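Local coordinates for protein Myo-inositol phosphohydrolase (PDB 4WU3) that probably removes phosphate groups from phytate and related inositol phosphates as a PTP-like phosphatase, and is bound here to inositol-(1,3,4,5)-tetrakisphosphate, at residues I418-Q423 and Y504-A509; A518-F523 and T548-M553. The protein carries 2 engineered substitutions. All coordinates share one frame; numbering follows the deposited sequence.

Contact 1: I418-Q423 and Y504-A509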
ATOM      1  N   ILE A 418      32.639  19.304 -32.667  1.00 13.36           N
ATOM      2  CA  ILE A 418      32.150  19.188 -31.300  1.00 12.65           C
ATOM      3  C   ILE A 418      30.939  18.255 -31.349  1.00 11.20           C
ATOM      4  O   ILE A 418      29.947  18.544 -32.030  1.00  9.92           O
ATOM      5  CB  ILE A 418      31.740  20.561 -30.725  1.00 12.39           C
ATOM      6  CG1 ILE A 418      32.956  21.503 -30.636  1.00 13.26           C
ATOM      7  CG2 ILE A 418      31.075  20.405 -29.369  1.00 12.18           C
ATOM      8  CD1 ILE A 418      34.135  20.970 -29.843  1.00 14.33           C
ATOM      9  N   MET A 419      31.052  17.122 -30.662  1.00 10.21           N
ATOM     10  CA  MET A 419      29.985  16.135 -30.613  1.00 10.26           C
ATOM     11  C   MET A 419      29.223  16.287 -29.298  1.00  9.85           C
ATOM     12  O   MET A 419      29.641  15.781 -28.257  1.00  9.21           O
ATOM     13  CB  MET A 419      30.549  14.719 -30.743  1.00 11.08           C
ATOM     14  CG  MET A 419      31.468  14.497 -31.940  1.00 11.83           C
ATOM     15  SD  MET A 419      30.660  14.659 -33.552  1.00 12.71           S
ATOM     16  CE  MET A 419      29.516  13.277 -33.538  1.00 12.50           C
ATOM     17  N   ASP A 420      28.116  17.018 -29.350  1.00  9.19           N
ATOM     18  CA  ASP A 420      27.303  17.284 -28.174  1.00  8.80           C
ATOM     19  C   ASP A 420      26.367  16.094 -27.979  1.00  9.26           C
ATOM     20  O   ASP A 420      25.495  15.848 -28.804  1.00  9.56           O
ATOM     21  CB  ASP A 420      26.533  18.587 -28.388  1.00  8.82           C
ATOM     22  CG  ASP A 420      25.503  18.874 -27.304  1.00  9.90           C
ATOM     23  OD1 ASP A 420      25.497  18.202 -26.255  1.00 10.14           O
ATOM     24  OD2 ASP A 420      24.678  19.788 -27.519  1.00 10.27           O
ATOM     25  N   LEU A 421      26.550  15.355 -26.889  1.00  8.74           N
ATOM     26  CA  LEU A 421      25.818  14.116 -26.677  1.00  9.03           C
ATOM     27  C   LEU A 421      24.633  14.264 -25.733  1.00  9.33           C
ATOM     28  O   LEU A 421      24.133  13.271 -25.219  1.00 10.57           O
ATOM     29  CB  LEU A 421      26.756  13.062 -26.099  1.00  9.52           C
ATOM     30  CG  LEU A 421      28.031  12.763 -26.889  1.00  9.43           C
ATOM     31  CD1 LEU A 421      28.995  11.950 -26.045  1.00  9.71           C
ATOM     32  CD2 LEU A 421      27.683  12.037 -28.181  1.00 10.07           C
ATOM     33  N   ARG A 422      24.170  15.486 -25.512  1.00  9.58           N
ATOM     34  CA  ARG A 422      23.189  15.750 -24.460  1.00  9.99           C
ATOM     35  C   ARG A 422      21.728  15.753 -24.919  1.00  9.64           C
ATOM     36  O   ARG A 422      21.322  16.590 -25.730  1.00  8.10           O
ATOM     37  CB  ARG A 422      23.503  17.091 -23.819  1.00 10.96           C
ATOM     38  CG  ARG A 422      24.905  17.188 -23.250  1.00 12.52           C
ATOM     39  CD  ARG A 422      25.084  18.525 -22.555  1.00 13.75           C
ATOM     40  NE  ARG A 422      24.321  18.603 -21.314  1.00 14.67           N
ATOM     41  CZ  ARG A 422      24.329  19.653 -20.502  1.00 16.58           C
ATOM     42  NH1 ARG A 422      25.053  20.730 -20.799  1.00 16.55           N
ATOM     43  NH2 ARG A 422      23.615  19.625 -19.385  1.00 17.45           N
ATOM     44  N   GLN A 423      20.930  14.834 -24.375  1.00  9.77           N
ATOM     45  CA  GLN A 423      19.502  14.820 -24.693  1.00 10.45           C
ATOM     46  C   GLN A 423      18.810  16.004 -24.039  1.00 10.38           C
ATOM     47  O   GLN A 423      17.906  16.609 -24.613  1.00  9.76           O
ATOM     48  CB  GLN A 423      18.822  13.537 -24.224  1.00 10.92           C
ATOM     49  CG  GLN A 423      17.344  13.529 -24.595  1.00 12.08           C
ATOM     50  CD  GLN A 423      16.603  12.284 -24.157  1.00 13.56           C
ATOM     51  OE1 GLN A 423      16.601  11.919 -22.972  1.00 12.46           O
ATOM     52  NE2 GLN A 423      15.931  11.638 -25.110  1.00 13.63           N
ATOM     53  N   TYR A 504      29.627  21.272 -35.694  1.00 11.48           N
ATOM     54  CA  TYR A 504      28.804  20.838 -34.589  1.00 11.48           C
ATOM     55  C   TYR A 504      27.929  19.672 -34.995  1.00 11.53           C
ATOM     56  O   TYR A 504      27.366  19.661 -36.074  1.00 12.00           O
ATOM     57  CB  TYR A 504      27.935  21.997 -34.105  1.00 11.41           C
ATOM     58  CG  TYR A 504      26.980  21.665 -32.976  1.00 10.43           C
ATOM     59  CD1 TYR A 504      27.406  21.688 -31.649  1.00 11.35           C
ATOM     60  CD2 TYR A 504      25.651  21.360 -33.232  1.00  9.64           C
ATOM     61  CE1 TYR A 504      26.537  21.398 -30.611  1.00 10.12           C
ATOM     62  CE2 TYR A 504      24.771  21.079 -32.211  1.00  9.51           C
ATOM     63  CZ  TYR A 504      25.215  21.100 -30.898  1.00 10.82           C
ATOM     64  OH  TYR A 504      24.340  20.815 -29.868  1.00 10.62           O
ATOM     65  N   TYR A 505      27.830  18.679 -34.123  1.00 11.38           N
ATOM     66  CA  TYR A 505      26.894  17.594 -34.329  1.00 11.66           C
ATOM     67  C   TYR A 505      26.269  17.202 -32.988  1.00 12.38           C
ATOM     68  O   TYR A 505      26.937  17.170 -31.959  1.00 12.71           O
ATOM     69  CB  TYR A 505      27.562  16.391 -35.018  1.00 12.17           C
ATOM     70  CG  TYR A 505      26.552  15.415 -35.573  1.00 12.62           C
ATOM     71  CD1 TYR A 505      26.069  15.540 -36.868  1.00 12.41           C
ATOM     72  CD2 TYR A 505      26.045  14.389 -34.787  1.00 13.34           C
ATOM     73  CE1 TYR A 505      25.113  14.668 -37.365  1.00 11.91           C
ATOM     74  CE2 TYR A 505      25.092  13.513 -35.271  1.00 12.89           C
ATOM     75  CZ  TYR A 505      24.625  13.655 -36.560  1.00 13.16           C
ATOM     76  OH  TYR A 505      23.663  12.782 -37.025  1.00 11.73           O
ATOM     77  N   ARG A 506      24.973  16.919 -33.019  1.00 12.89           N
ATOM     78  CA  ARG A 506      24.203  16.649 -31.823  1.00 13.04           C
ATOM     79  C   ARG A 506      23.643  15.231 -31.812  1.00 11.88           C
ATOM     80  O   ARG A 506      22.954  14.833 -32.741  1.00 10.47           O
ATOM     81  CB  ARG A 506      23.035  17.638 -31.755  1.00 13.88           C
ATOM     82  CG  ARG A 506      22.151  17.475 -30.526  1.00 14.91           C
ATOM     83  CD  ARG A 506      22.873  17.937 -29.282  1.00 15.53           C
ATOM     84  NE  ARG A 506      21.974  18.049 -28.143  1.00 16.65           N
ATOM     85  CZ  ARG A 506      21.279  19.138 -27.829  1.00 16.16           C
ATOM     86  NH1 ARG A 506      21.359  20.228 -28.574  1.00 18.48           N
ATOM     87  NH2 ARG A 506      20.496  19.134 -26.762  1.00 16.37           N
ATOM     88  N   ILE A 507      23.944  14.469 -30.765  1.00 10.56           N
ATOM     89  CA  ILE A 507      23.231  13.222 -30.508  1.00 10.73           C
ATOM     90  C   ILE A 507      22.524  13.370 -29.160  1.00 10.84           C
ATOM     91  O   ILE A 507      23.145  13.717 -28.147  1.00  9.38           O
ATOM     92  CB  ILE A 507      24.176  11.994 -30.514  1.00 11.96           C
ATOM     93  CG1 ILE A 507      24.847  11.864 -31.881  1.00 12.56           C
ATOM     94  CG2 ILE A 507      23.401  10.721 -30.207  1.00 12.05           C
ATOM     95  CD1 ILE A 507      25.971  10.856 -31.934  1.00 12.86           C
ATOM     96  N   ALA A 508      21.219  13.134 -29.154  1.00 10.39           N
ATOM     97  CA  ALA A 508      20.414  13.351 -27.965  1.00 10.82           C
ATOM     98  C   ALA A 508      20.417  12.124 -27.042  1.00 11.77           C
ATOM     99  O   ALA A 508      19.421  11.403 -26.931  1.00 12.80           O
ATOM    100  CB  ALA A 508      18.994  13.730 -28.364  1.00 10.47           C
ATOM    101  N   ALA A 509      21.539  11.907 -26.362  1.00 11.58           N
ATOM    102  CA  ALA A 509      21.707  10.726 -25.519  1.00 10.85           C
ATOM    103  C   ALA A 509      21.221  11.016 -24.107  1.00 11.13           C
ATOM    104  O   ALA A 509      21.579  12.026 -23.512  1.00 10.96           O
ATOM    105  CB  ALA A 509      23.164  10.280 -25.509  1.00  9.87           C
TER
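D420 OD2 is held by Y504 and R506 across the contact: Y504 OH donates to its anti lone pair at 2.6 Å, and R506 passes its guanidinium over it, NE at 3.3 Å. The two strands run parallel at the edge of the mixed five-stranded sheet of a PTP-like phosphatase domain, 504-509 on the outermost strand. OD2 lies over one face of the guanidinium, toward its rim, with the carboxylate and guanidinium planes 22° apart, so this salt bridge is a matter of charge alone, with no N-H aimed at the oxygen. D420 and R506 share a face of the sheet, and with CG anti to the backbone N in both (chi1 172° and -179°) their side chains run side by side. From outside the two segments, H426 is a third partner of OD2, and E456 forms a salt bridge with R506 NH1. The in-plane edge of R506 is spent on the backbone across the contact: NE and NH2 both bond R422 O, each at 2.9 Å, a side-on grip that fixes the guanidinium's rotation. Between the backbones, I418 O takes Y505 N, Y505 O takes D420 N at 2.9 Å and D420 O takes I507 N. On the other face, M419 CG lies anti to the carbonyl carbon and the bent chain brings SD to 3.8 Å from Y505 CB. Further on, A509 N bonds L421 O and Q423 N bonds A509 O, while D420 OD1 closes an Asx turn by accepting R422 N at 3.1 Å from above the carboxylate plane.

Contact 2: A518-F523 and T548-M553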
ATOM      1  N   ALA A 518      19.514   3.460 -31.561  1.00 13.62           N
ATOM      2  CA  ALA A 518      19.365   4.520 -32.552  1.00 14.52           C
ATOM      3  C   ALA A 518      20.494   5.526 -32.421  1.00 15.54           C
ATOM      4  O   ALA A 518      21.056   5.974 -33.422  1.00 17.04           O
ATOM      5  CB  ALA A 518      18.025   5.226 -32.388  1.00 14.59           C
ATOM      6  N   ASN A 519      20.815   5.882 -31.180  1.00 14.52           N
ATOM      7  CA  ASN A 519      21.846   6.872 -30.917  1.00 14.10           C
ATOM      8  C   ASN A 519      23.235   6.406 -31.334  1.00 13.72           C
ATOM      9  O   ASN A 519      24.052   7.203 -31.794  1.00 12.72           O
ATOM     10  CB  ASN A 519      21.825   7.282 -29.446  1.00 14.94           C
ATOM     11  CG  ASN A 519      20.690   8.231 -29.138  1.00 16.35           C
ATOM     12  OD1 ASN A 519      20.036   8.733 -30.054  1.00 18.98           O
ATOM     13  ND2 ASN A 519      20.450   8.488 -27.859  1.00 14.31           N
ATOM     14  N   ILE A 520      23.485   5.113 -31.196  1.00 13.65           N
ATOM     15  CA  ILE A 520      24.766   4.537 -31.578  1.00 13.77           C
ATOM     16  C   ILE A 520      24.853   4.420 -33.099  1.00 15.69           C
ATOM     17  O   ILE A 520      25.900   4.682 -33.683  1.00 16.15           O
ATOM     18  CB  ILE A 520      24.992   3.161 -30.904  1.00 12.77           C
ATOM     19  CG1 ILE A 520      25.208   3.353 -29.399  1.00 12.43           C
ATOM     20  CG2 ILE A 520      26.185   2.446 -31.514  1.00 12.31           C
ATOM     21  CD1 ILE A 520      25.476   2.076 -28.638  1.00 12.31           C
ATOM     22  N   ASP A 521      23.749   4.037 -33.732  1.00 17.83           N
ATOM     23  CA  ASP A 521      23.668   3.990 -35.189  1.00 18.85           C
ATOM     24  C   ASP A 521      23.927   5.369 -35.785  1.00 18.30           C
ATOM     25  O   ASP A 521      24.611   5.493 -36.802  1.00 17.26           O
ATOM     26  CB  ASP A 521      22.275   3.544 -35.634  1.00 21.65           C
ATOM     27  CG  ASP A 521      22.137   2.045 -35.723  1.00 23.29           C
ATOM     28  OD1 ASP A 521      23.157   1.348 -35.612  1.00 29.23           O
ATOM     29  OD2 ASP A 521      21.001   1.572 -35.918  1.00 29.07           O
ATOM     30  N   GLU A 522      23.346   6.397 -35.170  1.00 16.02           N
ATOM     31  CA  GLU A 522      23.559   7.762 -35.628  1.00 18.19           C
ATOM     32  C   GLU A 522      25.045   8.060 -35.604  1.00 15.85           C
ATOM     33  O   GLU A 522      25.574   8.610 -36.554  1.00 18.62           O
ATOM     34  CB  GLU A 522      22.778   8.784 -34.788  1.00 19.29           C
ATOM     35  CG  GLU A 522      23.006  10.233 -35.209  1.00 23.28           C
ATOM     36  CD  GLU A 522      21.899  11.181 -34.772  1.00 26.17           C
ATOM     37  OE1 GLU A 522      21.008  10.773 -33.995  1.00 25.22           O
ATOM     38  OE2 GLU A 522      21.918  12.351 -35.215  1.00 31.22           O
ATOM     39  N   PHE A 523      25.735   7.682 -34.537  1.00 14.42           N
ATOM     40  CA  PHE A 523      27.166   7.927 -34.492  1.00 13.54           C
ATOM     41  C   PHE A 523      27.940   7.140 -35.551  1.00 13.50           C
ATOM     42  O   PHE A 523      28.864   7.669 -36.166  1.00 14.22           O
ATOM     43  CB  PHE A 523      27.754   7.627 -33.122  1.00 13.36           C
ATOM     44  CG  PHE A 523      29.243   7.858 -33.050  1.00 12.68           C
ATOM     45  CD1 PHE A 523      29.767   9.138 -33.192  1.00 14.40           C
ATOM     46  CD2 PHE A 523      30.112   6.809 -32.859  1.00 12.24           C
ATOM     47  CE1 PHE A 523      31.140   9.361 -33.144  1.00 13.93           C
ATOM     48  CE2 PHE A 523      31.484   7.020 -32.812  1.00 13.41           C
ATOM     49  CZ  PHE A 523      32.001   8.299 -32.953  1.00 13.70           C
ATOM     50  N   THR A 548      32.489   9.149 -22.092  1.00  8.22           N
ATOM     51  CA  THR A 548      33.430   8.032 -22.066  1.00  8.41           C
ATOM     52  C   THR A 548      32.890   6.810 -22.801  1.00  8.00           C
ATOM     53  O   THR A 548      33.647   6.068 -23.432  1.00  6.28           O
ATOM     54  CB  THR A 548      33.811   7.622 -20.635  1.00  9.07           C
ATOM     55  OG1 THR A 548      34.202   8.777 -19.883  1.00  9.86           O
ATOM     56  CG2 THR A 548      34.965   6.652 -20.673  1.00  9.76           C
ATOM     57  N   ALA A 549      31.580   6.617 -22.734  1.00  8.04           N
ATOM     58  CA  ALA A 549      30.924   5.572 -23.523  1.00  8.12           C
ATOM     59  C   ALA A 549      31.187   5.753 -25.027  1.00  8.43           C
ATOM     60  O   ALA A 549      31.658   4.844 -25.707  1.00  7.81           O
ATOM     61  CB  ALA A 549      29.424   5.571 -23.246  1.00  7.78           C
ATOM     62  N   TYR A 550      30.889   6.936 -25.553  1.00  9.41           N
ATOM     63  CA  TYR A 550      31.123   7.197 -26.971  1.00  9.45           C
ATOM     64  C   TYR A 550      32.610   7.151 -27.327  1.00 10.24           C
ATOM     65  O   TYR A 550      32.988   6.568 -28.357  1.00 10.73           O
ATOM     66  CB  TYR A 550      30.471   8.516 -27.400  1.00  9.96           C
ATOM     67  CG  TYR A 550      29.033   8.316 -27.827  1.00 10.00           C
ATOM     68  CD1 TYR A 550      28.723   7.924 -29.130  1.00  9.56           C
ATOM     69  CD2 TYR A 550      27.990   8.463 -26.923  1.00  9.39           C
ATOM     70  CE1 TYR A 550      27.413   7.713 -29.517  1.00 10.07           C
ATOM     71  CE2 TYR A 550      26.673   8.258 -27.306  1.00  9.90           C
ATOM     72  CZ  TYR A 550      26.387   7.884 -28.601  1.00 10.49           C
ATOM     73  OH  TYR A 550      25.070   7.678 -28.979  1.00 11.18           O
ATOM     74  N   MET A 551      33.463   7.724 -26.482  1.00  9.50           N
ATOM     75  CA  MET A 551      34.901   7.666 -26.756  1.00 10.16           C
ATOM     76  C   MET A 551      35.410   6.213 -26.842  1.00 10.99           C
ATOM     77  O   MET A 551      36.209   5.880 -27.718  1.00 10.56           O
ATOM     78  CB  MET A 551      35.694   8.451 -25.715  1.00  9.82           C
ATOM     79  CG  MET A 551      35.485   9.953 -25.787  1.00 10.06           C
ATOM     80  SD  MET A 551      36.140  10.851 -24.371  1.00  9.32           S
ATOM     81  CE  MET A 551      37.883  10.858 -24.801  1.00 10.22           C
ATOM     82  N   ALA A 552      34.940   5.358 -25.936  1.00 11.11           N
ATOM     83  CA  ALA A 552      35.329   3.957 -25.917  1.00 10.96           C
ATOM     84  C   ALA A 552      34.818   3.216 -27.155  1.00 11.29           C
ATOM     85  O   ALA A 552      35.497   2.334 -27.681  1.00 10.24           O
ATOM     86  CB  ALA A 552      34.813   3.290 -24.648  1.00 10.88           C
ATOM     87  N   MET A 553      33.621   3.563 -27.617  1.00 10.93           N
ATOM     88  CA  MET A 553      33.064   2.922 -28.807  1.00 11.59           C
ATOM     89  C   MET A 553      33.833   3.306 -30.071  1.00 12.07           C
ATOM     90  O   MET A 553      34.081   2.470 -30.940  1.00 11.21           O
ATOM     91  CB  MET A 553      31.590   3.283 -28.971  1.00 12.93           C
ATOM     92  CG  MET A 553      30.667   2.475 -28.082  1.00 13.93           C
ATOM     93  SD  MET A 553      28.943   2.818 -28.429  1.00 18.08           S
ATOM     94  CE  MET A 553      28.586   4.159 -27.298  1.00 16.37           C
TER
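Y550 reaches from helix 545-558 to F523 and N519 on helix 517-529, its ring filling much of the gap between segment axes 11.8 Å apart and crossing at -50°. From CB the ring swings across to helix 517-529, and one long edge then runs past F523. CD1 sits over the F523 ring, 4.0 Å from F523 CG, and CE1 meets F523 CB at 3.6 Å. The rings form an offset edge-to-face pair, planes at 83° and centroids 5.6 Å apart, with Y550 supplying the edge and F523 the face. At the tip, Y550 OH gives a weak hydrogen bond of 3.0 Å to N519 O, a carbonyl that also accepts F523 N within its own helix. Over one face of the Y550 ring lies M553 CE, about 4.1 Å above its centre, a methyl CH-pi contact within one helix. The same M553 turns its SD to I520 CD1 at 3.6 Å, the two side chains crossing at about a right angle. An alanine in place of Y550 would probably open a gap between the helices, leaving the F523 face without its edge and M553 CE without the ring beneath it. I507 and F538, from two strands of the central sheet, also touch these aromatics. Helices packed on a mostly parallel sheet, the second following the phosphate-binding P-loop, are characteristic of the PTP-like phosphatase fold.

Overall arrangement
Contacts 1 and 2 lie 10 Å apart, centre to centre, in one PTP-like phosphatase domain and follow in series along the chain. Contact 1 pairs two strands of the five-stranded sheet; contact 2 joins two helices lying on that sheet. Strand 503-509 is followed, after a loop carrying the pocket residues D511 and H512, by helix 517-529, and the two elements meet again where Y505 OH lies 2.6 Å from E522 OE2 and A508 O 3.2 Å from N519 ND2, both probable hydrogen bonds. Between the two helices come strand 535-539 and the ligand-binding loop S540 to R546, whose arginine bonds A509 O. Both contacts thus lie beside the inositol phosphate site and probably help to hold the loops that form it.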